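Local coordinates for sugar ABC transporter substrate-binding protein, BlMnBP1 (Bifidobacterium animalis subsp. lactis ATCC 27673, PDB 6I5R), which binds mannobiose as the extracellular solute-binding protein of an ABC transporter, probably delivering beta-manno-oligosaccharides for uptake, at residues M200-D204 / N407-I411; L247-A252 / I414-A419. One frame throughout, in Å; residues are numbered along the deposited sequence.

Interaction 1: residues M200-D204 / N407-I411; sequences MGAWD and NGKKI
Lys410 turns CG between its backbone N and carbonyl carbon (chi1 65°), runs nearly straight, then bends at chi4 (-66°) to present NZ to Asp204. Asp204 comes from the opposite direction, with CG beside its own backbone N. Here the N-terminal end of helix 409-420 meets helix 197-201 and the 3-10 segment 202-204, within a periplasmic-binding-protein fold. The Asn407 side chain caps the start of helix 409-420. Its OD1 accepts from Lys410 N at 3.0 Å and, more weakly, from Lys409 N.

Lys410 NZ makes a salt bridge of 2.7 Å to Asp204 OD2, which uses its syn lone pair. NZ also donates to Asn407 O at 3.0 Å, in the carbonyl plane, and to Leu401 O. Asp204 OD2 has a second donor in Asn404 N, and OD1 bonds Tyr244 OH. A methionine in place of Lys410 would probably leave the buried Asp204 carboxylate without its counter-charge and Asn407 O without this donor.

The backbones come close at the two glycines, with Gly201 CA 3.7 Å from Gly408 CA. Beside them Ile411 fills the gap between Met200 and Trp203. Its CB lies 3.9 Å from Met200 CB; Met200 SD and CE both lie near its CG2. A bound mannose unit of the mannobiose lies about 8 Å from Gly201. Ile411 CG2 reaches Trp203 CD1 at 4.0 Å, oblique to the ring, and sits 3.2 Å from Met200 O.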
ATOM      1  N   MET A 200      -8.678  -1.839   6.439  1.00 16.39           N
ATOM      2  CA  MET A 200      -8.822  -0.780   7.428  1.00 21.06           C
ATOM      3  C   MET A 200      -7.498  -0.031   7.654  1.00 16.39           C
ATOM      4  O   MET A 200      -7.480   1.207   7.768  1.00 16.39           O
ATOM      5  CB  MET A 200      -9.347  -1.341   8.736  1.00 16.39           C
ATOM      6  CG  MET A 200     -10.773  -1.856   8.627  1.00 22.26           C
ATOM      7  SD  MET A 200     -11.960  -0.633   9.232  1.00 16.39           S
ATOM      8  CE  MET A 200     -12.175   0.439   7.797  1.00 20.37           C
ATOM      9  N   GLY A 201      -6.402  -0.805   7.688  1.00 16.39           N
ATOM     10  CA  GLY A 201      -5.094  -0.188   7.853  1.00 16.39           C
ATOM     11  C   GLY A 201      -4.724   0.752   6.715  1.00 16.96           C
ATOM     12  O   GLY A 201      -3.881   1.639   6.893  1.00 16.39           O
ATOM     13  N   ALA A 202      -5.303   0.541   5.530  1.00 16.39           N
ATOM     14  CA  ALA A 202      -5.032   1.384   4.368  1.00 16.39           C
ATOM     15  C   ALA A 202      -5.336   2.851   4.627  1.00 17.56           C
ATOM     16  O   ALA A 202      -4.741   3.726   3.984  1.00 16.39           O
ATOM     17  CB  ALA A 202      -5.844   0.876   3.167  1.00 16.39           C
ATOM     18  N   TRP A 203      -6.225   3.150   5.580  1.00 16.39           N
ATOM     19  CA  TRP A 203      -6.505   4.549   5.860  1.00 16.39           C
ATOM     20  C   TRP A 203      -5.257   5.305   6.301  1.00 16.39           C
ATOM     21  O   TRP A 203      -5.182   6.524   6.112  1.00 16.39           O
ATOM     22  CB  TRP A 203      -7.617   4.653   6.904  1.00 18.75           C
ATOM     23  CG  TRP A 203      -8.950   4.388   6.296  1.00 16.60           C
ATOM     24  CD1 TRP A 203      -9.493   3.172   6.009  1.00 16.39           C
ATOM     25  CD2 TRP A 203      -9.895   5.372   5.862  1.00 16.39           C
ATOM     26  NE1 TRP A 203     -10.743   3.337   5.433  1.00 16.39           N
ATOM     27  CE2 TRP A 203     -11.006   4.680   5.334  1.00 16.39           C
ATOM     28  CE3 TRP A 203      -9.910   6.774   5.865  1.00 16.39           C
ATOM     29  CZ2 TRP A 203     -12.119   5.348   4.811  1.00 16.50           C
ATOM     30  CZ3 TRP A 203     -11.020   7.428   5.357  1.00 16.39           C
ATOM     31  CH2 TRP A 203     -12.100   6.713   4.825  1.00 16.39           C
ATOM     32  N   ASP A 204      -4.249   4.607   6.840  1.00 16.39           N
ATOM     33  CA  ASP A 204      -3.005   5.264   7.211  1.00 16.39           C
ATOM     34  C   ASP A 204      -2.227   5.747   5.993  1.00 16.39           C
ATOM     35  O   ASP A 204      -1.286   6.529   6.139  1.00 16.39           O
ATOM     36  CB  ASP A 204      -2.097   4.319   8.009  1.00 17.70           C
ATOM     37  CG  ASP A 204      -2.615   4.006   9.423  1.00 19.96           C
ATOM     38  OD1 ASP A 204      -3.574   4.643   9.896  1.00 16.39           O
ATOM     39  OD2 ASP A 204      -2.033   3.115  10.075  1.00 16.39           O
ATOM     40  N   ASN A 407      -1.259  -2.021  11.490  1.00 23.09           N
ATOM     41  CA  ASN A 407      -2.285  -1.999  12.549  1.00 19.96           C
ATOM     42  C   ASN A 407      -3.583  -1.410  11.988  1.00 21.19           C
ATOM     43  O   ASN A 407      -3.838  -0.207  12.050  1.00 18.68           O
ATOM     44  CB  ASN A 407      -1.813  -1.252  13.796  1.00 18.49           C
ATOM     45  CG  ASN A 407      -2.899  -1.194  14.908  1.00 18.72           C
ATOM     46  OD1 ASN A 407      -4.055  -1.580  14.707  1.00 22.08           O
ATOM     47  ND2 ASN A 407      -2.510  -0.714  16.082  1.00 16.39           N
ATOM     48  N   GLY A 408      -4.417  -2.286  11.455  1.00 16.39           N
ATOM     49  CA  GLY A 408      -5.770  -1.946  11.078  1.00 16.39           C
ATOM     50  C   GLY A 408      -6.754  -2.064  12.220  1.00 22.57           C
ATOM     51  O   GLY A 408      -7.919  -1.716  12.069  1.00 16.39           O
ATOM     52  N   LYS A 409      -6.312  -2.533  13.385  1.00 16.39           N
ATOM     53  CA  LYS A 409      -7.231  -2.712  14.499  1.00 16.39           C
ATOM     54  C   LYS A 409      -7.683  -1.361  15.049  1.00 16.74           C
ATOM     55  O   LYS A 409      -8.847  -1.194  15.430  1.00 16.39           O
ATOM     56  CB  LYS A 409      -6.576  -3.562  15.601  1.00 19.61           C
ATOM     57  CG  LYS A 409      -6.716  -5.100  15.469  1.00 24.36           C
ATOM     58  CD  LYS A 409      -5.879  -5.616  14.358  1.00 26.52           C
ATOM     59  CE  LYS A 409      -5.473  -7.074  14.540  1.00 22.75           C
ATOM     60  NZ  LYS A 409      -6.558  -8.013  14.155  1.00 27.27           N
ATOM     61  N   LYS A 410      -6.789  -0.381  15.080  1.00 16.39           N
ATOM     62  CA  LYS A 410      -7.171   0.932  15.590  1.00 18.24           C
ATOM     63  C   LYS A 410      -8.200   1.600  14.679  1.00 16.39           C
ATOM     64  O   LYS A 410      -9.007   2.416  15.128  1.00 16.39           O
ATOM     65  CB  LYS A 410      -5.930   1.812  15.736  1.00 16.74           C
ATOM     66  CG  LYS A 410      -5.232   2.146  14.408  1.00 16.39           C
ATOM     67  CD  LYS A 410      -4.108   3.167  14.592  1.00 16.39           C
ATOM     68  CE  LYS A 410      -3.465   3.582  13.280  1.00 17.08           C
ATOM     69  NZ  LYS A 410      -2.727   2.503  12.585  1.00 16.39           N
ATOM     70  N   ILE A 411      -8.166   1.277  13.393  1.00 16.39           N
ATOM     71  CA  ILE A 411      -9.117   1.837  12.443  1.00 16.39           C
ATOM     72  C   ILE A 411     -10.464   1.145  12.590  1.00 16.39           C
ATOM     73  O   ILE A 411     -11.518   1.767  12.446  1.00 16.39           O
ATOM     74  CB  ILE A 411      -8.576   1.681  11.005  1.00 16.39           C
ATOM     75  CG1 ILE A 411      -7.166   2.214  10.892  1.00 19.92           C
ATOM     76  CG2 ILE A 411      -9.483   2.358   9.969  1.00 16.39           C
ATOM     77  CD1 ILE A 411      -7.018   3.671  11.223  1.00 16.39           C
TER

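Interaction 2: residues L247-A252 / I414-A419; sequences LYDAVA and IVVDAA
A CH-pi contact joins Tyr248 and Ala418. The methyl CB of Ala418 lies over one face of the Tyr248 ring, 3.5 Å from its centroid and 16° off the normal. Tyr248 CG is anti to its backbone N (chi1 -176°), which carries the ring across to helix 409-420. Ile414 CG2 sits at the ring's edge and meets Tyr248 CB at 3.9 Å.

The other side-chain contacts are aliphatic. Leu247 CD2 touches Val415 CG2 at 4.0 Å and lies near Ile414 CG2. Val251 points at the partner helix: its CB faces Ala418 CB, and its CG1 meets Ala419 CB at 3.9 Å. This is helix-helix packing in the solute-binding-protein fold. The axes of the two segments approach to 8.2 Å and cross at -41°, running in broadly the same direction. The small Ala418 is consistent with this spacing, and its CA is 5.0 Å from that of Ala252.

The polar link is a water. It donates to Tyr248 OH at 3.0 Å and to Ala418 O at 2.7 Å. Tyr248 OH also hydrogen-bonds Arg423 O, and Asp417 OD2 forms a salt bridge with Arg423 NE.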
ATOM      1  N   LEU A 247     -13.505   8.818   7.723  1.00 16.39           N
ATOM      2  CA  LEU A 247     -14.063   7.497   7.988  1.00 16.39           C
ATOM      3  C   LEU A 247     -15.091   7.567   9.110  1.00 17.35           C
ATOM      4  O   LEU A 247     -16.188   7.013   8.999  1.00 16.39           O
ATOM      5  CB  LEU A 247     -12.961   6.509   8.351  1.00 16.39           C
ATOM      6  CG  LEU A 247     -13.454   5.141   8.786  1.00 19.01           C
ATOM      7  CD1 LEU A 247     -14.188   4.423   7.701  1.00 16.39           C
ATOM      8  CD2 LEU A 247     -12.235   4.312   9.218  1.00 16.39           C
ATOM      9  N   TYR A 248     -14.731   8.236  10.210  1.00 16.39           N
ATOM     10  CA  TYR A 248     -15.635   8.358  11.350  1.00 16.39           C
ATOM     11  C   TYR A 248     -16.984   8.924  10.911  1.00 16.39           C
ATOM     12  O   TYR A 248     -18.037   8.367  11.221  1.00 16.39           O
ATOM     13  CB  TYR A 248     -15.019   9.254  12.439  1.00 16.39           C
ATOM     14  CG  TYR A 248     -15.867   9.350  13.689  1.00 16.39           C
ATOM     15  CD1 TYR A 248     -16.994  10.160  13.727  1.00 17.68           C
ATOM     16  CD2 TYR A 248     -15.571   8.603  14.819  1.00 16.39           C
ATOM     17  CE1 TYR A 248     -17.801  10.215  14.828  1.00 16.39           C
ATOM     18  CE2 TYR A 248     -16.362   8.681  15.958  1.00 16.39           C
ATOM     19  CZ  TYR A 248     -17.491   9.487  15.945  1.00 20.77           C
ATOM     20  OH  TYR A 248     -18.312   9.582  17.043  1.00 16.39           O
ATOM     21  N   ASP A 249     -16.955  10.034  10.184  1.00 16.39           N
ATOM     22  CA  ASP A 249     -18.204  10.705   9.824  1.00 16.49           C
ATOM     23  C   ASP A 249     -19.033   9.861   8.878  1.00 16.39           C
ATOM     24  O   ASP A 249     -20.264   9.839   8.970  1.00 16.39           O
ATOM     25  CB  ASP A 249     -17.909  12.056   9.166  1.00 16.39           C
ATOM     26  CG  ASP A 249     -17.507  13.112  10.160  1.00 18.17           C
ATOM     27  OD1 ASP A 249     -17.652  12.877  11.381  1.00 16.39           O
ATOM     28  OD2 ASP A 249     -17.021  14.168   9.704  1.00 16.39           O
ATOM     29  N   ALA A 250     -18.385   9.204   7.921  1.00 16.39           N
ATOM     30  CA  ALA A 250     -19.122   8.381   6.970  1.00 16.39           C
ATOM     31  C   ALA A 250     -19.896   7.283   7.685  1.00 20.49           C
ATOM     32  O   ALA A 250     -21.026   6.961   7.303  1.00 16.39           O
ATOM     33  CB  ALA A 250     -18.158   7.771   5.955  1.00 16.39           C
ATOM     34  N   VAL A 251     -19.294   6.681   8.720  1.00 16.39           N
ATOM     35  CA  VAL A 251     -19.982   5.648   9.494  1.00 16.39           C
ATOM     36  C   VAL A 251     -21.060   6.264  10.382  1.00 18.81           C
ATOM     37  O   VAL A 251     -22.180   5.748  10.486  1.00 16.39           O
ATOM     38  CB  VAL A 251     -18.964   4.857  10.337  1.00 18.78           C
ATOM     39  CG1 VAL A 251     -19.665   3.826  11.227  1.00 17.33           C
ATOM     40  CG2 VAL A 251     -17.939   4.175   9.419  1.00 16.39           C
ATOM     41  N   ALA A 252     -20.718   7.345  11.077  1.00 16.39           N
ATOM     42  CA  ALA A 252     -21.660   7.944  12.013  1.00 18.74           C
ATOM     43  C   ALA A 252     -22.874   8.508  11.289  1.00 20.41           C
ATOM     44  O   ALA A 252     -23.987   8.467  11.829  1.00 21.72           O
ATOM     45  CB  ALA A 252     -20.969   9.040  12.823  1.00 20.11           C
ATOM     46  N   ILE A 414     -12.217   2.949  15.198  1.00 16.39           N
ATOM     47  CA  ILE A 414     -12.918   4.133  14.710  1.00 16.39           C
ATOM     48  C   ILE A 414     -14.317   3.752  14.238  1.00 16.39           C
ATOM     49  O   ILE A 414     -15.312   4.401  14.584  1.00 16.39           O
ATOM     50  CB  ILE A 414     -12.123   4.827  13.589  1.00 16.39           C
ATOM     51  CG1 ILE A 414     -10.802   5.368  14.123  1.00 16.39           C
ATOM     52  CG2 ILE A 414     -12.952   5.970  13.005  1.00 17.80           C
ATOM     53  CD1 ILE A 414      -9.888   5.976  13.087  1.00 16.50           C
ATOM     54  N   VAL A 415     -14.405   2.709  13.418  1.00 16.39           N
ATOM     55  CA  VAL A 415     -15.700   2.274  12.894  1.00 16.39           C
ATOM     56  C   VAL A 415     -16.620   1.872  14.035  1.00 17.65           C
ATOM     57  O   VAL A 415     -17.804   2.222  14.065  1.00 16.39           O
ATOM     58  CB  VAL A 415     -15.511   1.114  11.898  1.00 16.39           C
ATOM     59  CG1 VAL A 415     -16.869   0.515  11.461  1.00 16.39           C
ATOM     60  CG2 VAL A 415     -14.704   1.560  10.698  1.00 16.39           C
ATOM     61  N   VAL A 416     -16.091   1.099  14.978  1.00 16.39           N
ATOM     62  CA  VAL A 416     -16.903   0.627  16.093  1.00 16.39           C
ATOM     63  C   VAL A 416     -17.408   1.814  16.897  1.00 16.39           C
ATOM     64  O   VAL A 416     -18.582   1.877  17.270  1.00 20.21           O
ATOM     65  CB  VAL A 416     -16.096  -0.328  16.995  1.00 20.14           C
ATOM     66  CG1 VAL A 416     -16.857  -0.584  18.246  1.00 17.85           C
ATOM     67  CG2 VAL A 416     -15.789  -1.632  16.308  1.00 16.39           C
ATOM     68  N   ASP A 417     -16.505   2.754  17.215  1.00 16.39           N
ATOM     69  CA  ASP A 417     -16.856   3.868  18.095  1.00 16.39           C
ATOM     70  C   ASP A 417     -17.849   4.791  17.413  1.00 16.39           C
ATOM     71  O   ASP A 417     -18.803   5.278  18.045  1.00 17.30           O
ATOM     72  CB  ASP A 417     -15.593   4.647  18.519  1.00 19.71           C
ATOM     73  CG  ASP A 417     -14.715   3.871  19.460  1.00 17.62           C
ATOM     74  OD1 ASP A 417     -15.060   2.718  19.750  1.00 20.28           O
ATOM     75  OD2 ASP A 417     -13.662   4.388  19.879  1.00 16.39           O
ATOM     76  N   ALA A 418     -17.673   4.997  16.105  1.00 16.39           N
ATOM     77  CA  ALA A 418     -18.562   5.874  15.369  1.00 16.39           C
ATOM     78  C   ALA A 418     -19.940   5.245  15.216  1.00 16.39           C
ATOM     79  O   ALA A 418     -20.954   5.943  15.331  1.00 16.64           O
ATOM     80  CB  ALA A 418     -17.944   6.204  14.013  1.00 18.28           C
ATOM     81  N   ALA A 419     -19.994   3.925  15.006  1.00 18.67           N
ATOM     82  CA  ALA A 419     -21.277   3.252  14.826  1.00 18.75           C
ATOM     83  C   ALA A 419     -22.051   3.151  16.133  1.00 20.27           C
ATOM     84  O   ALA A 419     -23.288   3.219  16.128  1.00 22.45           O
ATOM     85  CB  ALA A 419     -21.064   1.865  14.257  1.00 21.88           C
TER
HETATM   86  O   HOH W   1     -20.972   8.358  16.615  1.00 22.58           O

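In the fold
Interactions 1 and 2 share helix 409-420: interaction 1 uses its N-terminal end, interaction 2 its later turns. Their centres are 13 Å apart, on the same side of the chain's centre. The segments alternate along the chain, 200-204, 247-252, 407-411, then 414-419, so one late helix packs on two earlier parts of the chain. The two contacts also touch directly. Ile411 CG2 meets Leu247 CD2 at 3.5 Å, and Trp203 CH2 lies 3.6 Å from Leu247 CB, so their apolar parts pack against each other. Helix 425-443 covers both through Trp432. Interaction 1 lies nearer the bound mannobiose, and interaction 2 lies further from the chain's centre.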